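Side-chain contacts in acidocalcisomal pyrophosphatase (Trypanosoma brucei brucei, PDB 5C5V), which probably hydrolyses inorganic pyrophosphate to phosphate with the help of magnesium ions: residues V260-S263 and H264-I268; K314-E317 and Y318-V322. All coordinates share one frame; numbering follows the deposited sequence.

Contact 1: residues V260-S263 and H264-I268; sequences VCIS and HNDPI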
ATOM      1  N   VAL A 260     -19.183  -3.955   8.985  1.00 50.58           N
ATOM      2  CA  VAL A 260     -17.879  -3.352   8.766  1.00 50.08           C
ATOM      3  C   VAL A 260     -17.354  -3.873   7.448  1.00 50.36           C
ATOM      4  O   VAL A 260     -17.292  -5.087   7.235  1.00 50.50           O
ATOM      5  CB  VAL A 260     -16.863  -3.689   9.900  1.00 49.86           C
ATOM      6  CG1 VAL A 260     -15.491  -3.077   9.583  1.00 49.29           C
ATOM      7  CG2 VAL A 260     -17.361  -3.190  11.254  1.00 49.71           C
ATOM      8  N   CYS A 261     -16.982  -2.964   6.555  1.00 50.70           N
ATOM      9  CA  CYS A 261     -16.505  -3.383   5.242  1.00 51.03           C
ATOM     10  C   CYS A 261     -15.406  -2.461   4.775  1.00 50.81           C
ATOM     11  O   CYS A 261     -15.184  -1.397   5.363  1.00 50.46           O
ATOM     12  CB  CYS A 261     -17.654  -3.400   4.224  1.00 51.50           C
ATOM     13  SG  CYS A 261     -18.366  -1.759   3.923  1.00 51.76           S
ATOM     14  N   ILE A 262     -14.718  -2.856   3.714  1.00 52.93           N
ATOM     15  CA  ILE A 262     -13.698  -1.984   3.151  1.00 52.79           C
ATOM     16  C   ILE A 262     -13.696  -2.029   1.634  1.00 53.32           C
ATOM     17  O   ILE A 262     -13.847  -3.086   1.030  1.00 53.76           O
ATOM     18  CB  ILE A 262     -12.284  -2.334   3.665  1.00 52.68           C
ATOM     19  CG1 ILE A 262     -11.275  -1.310   3.137  1.00 52.43           C
ATOM     20  CG2 ILE A 262     -11.888  -3.752   3.276  1.00 53.11           C
ATOM     21  CD1 ILE A 262      -9.916  -1.433   3.758  1.00 52.42           C
ATOM     22  N   SER A 263     -13.519  -0.856   1.041  1.00 54.10           N
ATOM     23  CA  SER A 263     -13.460  -0.699  -0.399  1.00 54.62           C
ATOM     24  C   SER A 263     -12.429  -1.604  -1.061  1.00 54.97           C
ATOM     25  O   SER A 263     -11.280  -1.677  -0.632  1.00 55.10           O
ATOM     26  CB  SER A 263     -13.144   0.759  -0.745  1.00 54.35           C
ATOM     27  OG  SER A 263     -12.773   0.869  -2.109  1.00 55.04           O
ATOM     28  N   HIS A 264     -12.833  -2.271  -2.127  1.00 54.25           N
ATOM     29  CA  HIS A 264     -11.915  -3.097  -2.889  1.00 55.19           C
ATOM     30  C   HIS A 264     -10.849  -2.248  -3.572  1.00 55.26           C
ATOM     31  O   HIS A 264      -9.922  -2.784  -4.153  1.00 56.07           O
ATOM     32  CB  HIS A 264     -12.678  -3.922  -3.934  1.00 56.18           C
ATOM     33  CG  HIS A 264     -13.192  -5.229  -3.417  1.00 56.81           C
ATOM     34  ND1 HIS A 264     -12.392  -6.344  -3.280  1.00 57.52           N
ATOM     35  CD2 HIS A 264     -14.424  -5.599  -2.994  1.00 56.67           C
ATOM     36  CE1 HIS A 264     -13.111  -7.346  -2.807  1.00 57.83           C
ATOM     37  NE2 HIS A 264     -14.347  -6.920  -2.622  1.00 57.38           N
ATOM     38  N   ASN A 265     -10.989  -0.924  -3.504  1.00 59.11           N
ATOM     39  CA  ASN A 265      -9.995  -0.004  -4.060  1.00 59.04           C
ATOM     40  C   ASN A 265      -8.993   0.552  -3.057  1.00 58.61           C
ATOM     41  O   ASN A 265      -8.070   1.275  -3.438  1.00 58.72           O
ATOM     42  CB  ASN A 265     -10.694   1.162  -4.743  1.00 58.78           C
ATOM     43  CG  ASN A 265     -11.116   0.818  -6.122  1.00 60.13           C
ATOM     44  OD1 ASN A 265     -10.449   0.010  -6.786  1.00 60.83           O
ATOM     45  ND2 ASN A 265     -12.245   1.383  -6.578  1.00 60.27           N
ATOM     46  N   ASP A 266      -9.183   0.241  -1.782  1.00 57.71           N
ATOM     47  CA  ASP A 266      -8.251   0.691  -0.759  1.00 57.57           C
ATOM     48  C   ASP A 266      -6.949  -0.105  -0.864  1.00 58.11           C
ATOM     49  O   ASP A 266      -6.968  -1.304  -1.163  1.00 58.59           O
ATOM     50  CB  ASP A 266      -8.846   0.553   0.649  1.00 56.54           C
ATOM     51  CG  ASP A 266      -8.077   1.365   1.693  1.00 56.59           C
ATOM     52  OD1 ASP A 266      -8.450   2.534   1.943  1.00 56.43           O
ATOM     53  OD2 ASP A 266      -7.099   0.843   2.282  1.00 56.74           O
ATOM     54  N   PRO A 267      -5.814   0.577  -0.625  1.00 58.29           N
ATOM     55  CA  PRO A 267      -4.455   0.011  -0.670  1.00 58.98           C
ATOM     56  C   PRO A 267      -4.253  -1.166   0.276  1.00 59.14           C
ATOM     57  O   PRO A 267      -3.397  -2.002   0.002  1.00 60.34           O
ATOM     58  CB  PRO A 267      -3.565   1.197  -0.269  1.00 58.52           C
ATOM     59  CG  PRO A 267      -4.352   2.404  -0.715  1.00 58.30           C
ATOM     60  CD  PRO A 267      -5.796   2.038  -0.433  1.00 57.75           C
ATOM     61  N   ILE A 268      -5.006  -1.237   1.366  1.00 58.63           N
ATOM     62  CA  ILE A 268      -4.833  -2.337   2.308  1.00 58.88           C
ATOM     63  C   ILE A 268      -5.947  -3.372   2.281  1.00 59.34           C
ATOM     64  O   ILE A 268      -6.081  -4.144   3.238  1.00 59.41           O
ATOM     65  CB  ILE A 268      -4.713  -1.834   3.762  1.00 58.30           C
ATOM     66  CG1 ILE A 268      -6.032  -1.242   4.249  1.00 57.18           C
ATOM     67  CG2 ILE A 268      -3.562  -0.827   3.886  1.00 58.38           C
ATOM     68  CD1 ILE A 268      -6.076  -1.040   5.750  1.00 56.56           C
TER
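Ser263 ends its strand and opens a type I beta turn, holding the residues that follow through both its hydroxyl and its carbonyl oxygen. His264 is the first residue of the loop, and its imidazole NE2 leaves the turn to bond with Asn150 O. At the next position, the backbone N of Asn265 donates to Ser263 OG (2.9 Å, N-H...O 153°). This is the geometry of an ST turn, and the serine hydroxyl reaches forward to it because OG stands anti to the backbone N (chi1 166°). Asn265 CB also lies against that hydroxyl. Asp266 closes the beta turn from Ser263, its N donating to Ser263 O at 3.1 Å. Its CB meets Ile262 CD1 at 3.8 Å, the two side chains crossing at about a right angle. Both carboxylate oxygens are used: OD1 accepts from Met230 N, and OD2 accepts from the backbone N of Ile268 (3.1 Å, 169°), an Asx turn that passes over Pro267. Ile268 then brings CG1 to within 3.9 Å of Ile262 CD1, so the tip of one isoleucine touches both the aspartate and the second isoleucine. Strand 254-263, which ends here, runs between strands 224-227 and 238-251, with Ile262 resting on Glu227 and Leu244; beyond it, Pro267 and Ile268 pack against residues of neighbouring subunits.

Contact 2: residues K314-E317 and Y318-V322; sequences KDKE and YAMKV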
ATOM      1  N   LYS A 314     -18.824  -9.642  15.092  1.00 54.21           N
ATOM      2  CA  LYS A 314     -18.804 -10.991  14.546  1.00 54.53           C
ATOM      3  C   LYS A 314     -17.965 -11.009  13.281  1.00 54.53           C
ATOM      4  O   LYS A 314     -17.721  -9.963  12.684  1.00 54.49           O
ATOM      5  CB  LYS A 314     -20.219 -11.479  14.260  1.00 55.01           C
ATOM      6  CG  LYS A 314     -21.124 -11.471  15.458  1.00 55.33           C
ATOM      7  CD  LYS A 314     -20.604 -12.406  16.549  1.00 55.42           C
ATOM      8  CE  LYS A 314     -21.249 -13.778  16.447  1.00 56.06           C
ATOM      9  NZ  LYS A 314     -20.728 -14.695  17.494  1.00 56.52           N
ATOM     10  N   ASP A 315     -17.501 -12.182  12.874  1.00 54.61           N
ATOM     11  CA  ASP A 315     -16.605 -12.248  11.727  1.00 54.76           C
ATOM     12  C   ASP A 315     -17.363 -12.158  10.384  1.00 55.38           C
ATOM     13  O   ASP A 315     -18.588 -12.005  10.347  1.00 55.40           O
ATOM     14  CB  ASP A 315     -15.756 -13.521  11.803  1.00 55.25           C
ATOM     15  CG  ASP A 315     -16.576 -14.797  11.703  1.00 55.92           C
ATOM     16  OD1 ASP A 315     -17.757 -14.757  11.283  1.00 56.43           O
ATOM     17  OD2 ASP A 315     -16.031 -15.858  12.064  1.00 56.24           O
ATOM     18  N   LYS A 316     -16.617 -12.236   9.288  1.00 54.43           N
ATOM     19  CA  LYS A 316     -17.186 -12.010   7.973  1.00 55.09           C
ATOM     20  C   LYS A 316     -18.164 -13.102   7.544  1.00 56.00           C
ATOM     21  O   LYS A 316     -19.143 -12.805   6.866  1.00 56.31           O
ATOM     22  CB  LYS A 316     -16.079 -11.871   6.937  1.00 55.25           C
ATOM     23  CG  LYS A 316     -15.305 -13.128   6.681  1.00 56.39           C
ATOM     24  CD  LYS A 316     -14.319 -12.904   5.540  1.00 57.05           C
ATOM     25  CE  LYS A 316     -13.479 -14.139   5.299  1.00 57.62           C
ATOM     26  NZ  LYS A 316     -12.375 -13.820   4.376  1.00 57.93           N
ATOM     27  N   GLU A 317     -17.909 -14.349   7.936  1.00 56.93           N
ATOM     28  CA  GLU A 317     -18.811 -15.436   7.596  1.00 57.72           C
ATOM     29  C   GLU A 317     -20.183 -15.133   8.194  1.00 57.41           C
ATOM     30  O   GLU A 317     -21.211 -15.317   7.551  1.00 58.49           O
ATOM     31  CB  GLU A 317     -18.283 -16.780   8.109  1.00 58.27           C
ATOM     32  CG  GLU A 317     -19.228 -17.957   7.863  1.00 59.52           C
ATOM     33  CD  GLU A 317     -18.811 -19.242   8.596  1.00 60.27           C
ATOM     34  OE1 GLU A 317     -17.826 -19.212   9.372  1.00 59.73           O
ATOM     35  OE2 GLU A 317     -19.458 -20.297   8.395  1.00 61.41           O
ATOM     36  N   TYR A 318     -20.188 -14.634   9.421  1.00 56.15           N
ATOM     37  CA  TYR A 318     -21.423 -14.279  10.111  1.00 55.79           C
ATOM     38  C   TYR A 318     -22.103 -13.064   9.468  1.00 55.88           C
ATOM     39  O   TYR A 318     -23.320 -13.019   9.329  1.00 56.22           O
ATOM     40  CB  TYR A 318     -21.128 -14.003  11.588  1.00 55.03           C
ATOM     41  CG  TYR A 318     -22.359 -13.916  12.439  1.00 55.31           C
ATOM     42  CD1 TYR A 318     -22.831 -15.029  13.118  1.00 55.77           C
ATOM     43  CD2 TYR A 318     -23.065 -12.729  12.553  1.00 55.12           C
ATOM     44  CE1 TYR A 318     -23.965 -14.955  13.897  1.00 55.62           C
ATOM     45  CE2 TYR A 318     -24.187 -12.647  13.326  1.00 55.23           C
ATOM     46  CZ  TYR A 318     -24.635 -13.761  13.992  1.00 55.53           C
ATOM     47  OH  TYR A 318     -25.763 -13.674  14.763  1.00 56.35           O
ATOM     48  N   ALA A 319     -21.305 -12.076   9.080  1.00 54.60           N
ATOM     49  CA  ALA A 319     -21.829 -10.857   8.476  1.00 54.37           C
ATOM     50  C   ALA A 319     -22.470 -11.162   7.125  1.00 55.09           C
ATOM     51  O   ALA A 319     -23.472 -10.563   6.761  1.00 55.36           O
ATOM     52  CB  ALA A 319     -20.717  -9.803   8.322  1.00 53.70           C
ATOM     53  N   MET A 320     -21.869 -12.073   6.375  1.00 54.96           N
ATOM     54  CA  MET A 320     -22.416 -12.430   5.082  1.00 56.06           C
ATOM     55  C   MET A 320     -23.714 -13.236   5.244  1.00 56.80           C
ATOM     56  O   MET A 320     -24.591 -13.157   4.381  1.00 57.34           O
ATOM     57  CB  MET A 320     -21.375 -13.177   4.237  1.00 56.55           C
ATOM     58  CG  MET A 320     -20.235 -12.247   3.807  1.00 56.11           C
ATOM     59  SD  MET A 320     -19.007 -12.922   2.653  1.00 57.37           S
ATOM     60  CE  MET A 320     -17.959 -13.859   3.762  1.00 56.81           C
ATOM     61  N   LYS A 321     -23.849 -13.986   6.340  1.00 56.66           N
ATOM     62  CA  LYS A 321     -25.127 -14.653   6.623  1.00 57.03           C
ATOM     63  C   LYS A 321     -26.199 -13.614   6.901  1.00 56.75           C
ATOM     64  O   LYS A 321     -27.293 -13.690   6.353  1.00 57.61           O
ATOM     65  CB  LYS A 321     -25.042 -15.609   7.814  1.00 56.75           C
ATOM     66  CG  LYS A 321     -24.427 -16.945   7.510  1.00 57.70           C
ATOM     67  CD  LYS A 321     -24.477 -17.853   8.752  1.00 58.20           C
ATOM     68  CE  LYS A 321     -24.069 -19.295   8.409  1.00 59.28           C
ATOM     69  NZ  LYS A 321     -22.577 -19.394   8.153  1.00 59.19           N
ATOM     70  N   VAL A 322     -25.864 -12.634   7.739  1.00 54.82           N
ATOM     71  CA  VAL A 322     -26.792 -11.561   8.067  1.00 54.79           C
ATOM     72  C   VAL A 322     -27.237 -10.839   6.792  1.00 55.30           C
ATOM     73  O   VAL A 322     -28.413 -10.531   6.623  1.00 55.76           O
ATOM     74  CB  VAL A 322     -26.174 -10.540   9.042  1.00 53.86           C
ATOM     75  CG1 VAL A 322     -26.992  -9.262   9.074  1.00 54.00           C
ATOM     76  CG2 VAL A 322     -26.032 -11.129  10.446  1.00 53.63           C
TER
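Lys314, just before the helix, lays its aliphatic chain over one face of the Tyr318 ring. CB comes within 3.5 Å of Tyr318 CD2, and bends at chi2 and chi3 (-62° and -94°) curl the chain back so that CE sits 3.9 Å from the ring centroid, a CH-pi contact over the face. The ammonium group lies farther off, and its cation-pi attraction to this ring is weak at most; NZ also has Phe309 as an aromatic partner. Tyr318 and Ala319 rest on Val246 of strand 238-251, and Tyr318 also touches Trp257 of strand 254-263, which seats the first turn of the helix on the sheet.

A second apolar pair lies farther round the helix: Lys316 and Met320 run side by side, pointing the same way, and the methyl CE of Met320 approaches Lys316 CG at 4.0 Å. The end of that lysine is held elsewhere, by Lys273 O.

Hydrogen bonds define the helix start. Asp315 is the N-cap: its OD1 takes the backbone N of Tyr318 at 3.1 Å, nearly along the carboxylate C-O bond, with CG placed between backbone N and carbonyl carbon (chi1 64°). Asp315 O receives Ala319 N at 3.0 Å, and the next i to i+4 bond joins Met320 N to Lys316 O.

The charged pair is Glu317 OE2 with Lys321 NZ, a salt bridge of 3.3 Å between two side chains one helical turn apart.

The Asp315 carboxylate, at the amino end of the helix, should suit the helix dipole, while the long bridge between two exposed side chains probably adds only modestly to stability.

In the fold
Both contacts lie where a strand of the same mixed sheet gives way to another element: contact 1 where strand 254-263 runs out into a loop, contact 2 where strand 313-315 passes into helix 316-336. Their centres are about 17 Å apart, and their nearest atoms about 6 Å, without touching. Contact 1 is largely buried, near the subunit interfaces, and combines isoleucine packing with polar side chains turned onto backbone amides. Contact 2 is a surface contact that no other chain of the assembly touches, with long lysines and an ion pair. In each, an aspartate carboxylate accepts a backbone N-H farther along the chain.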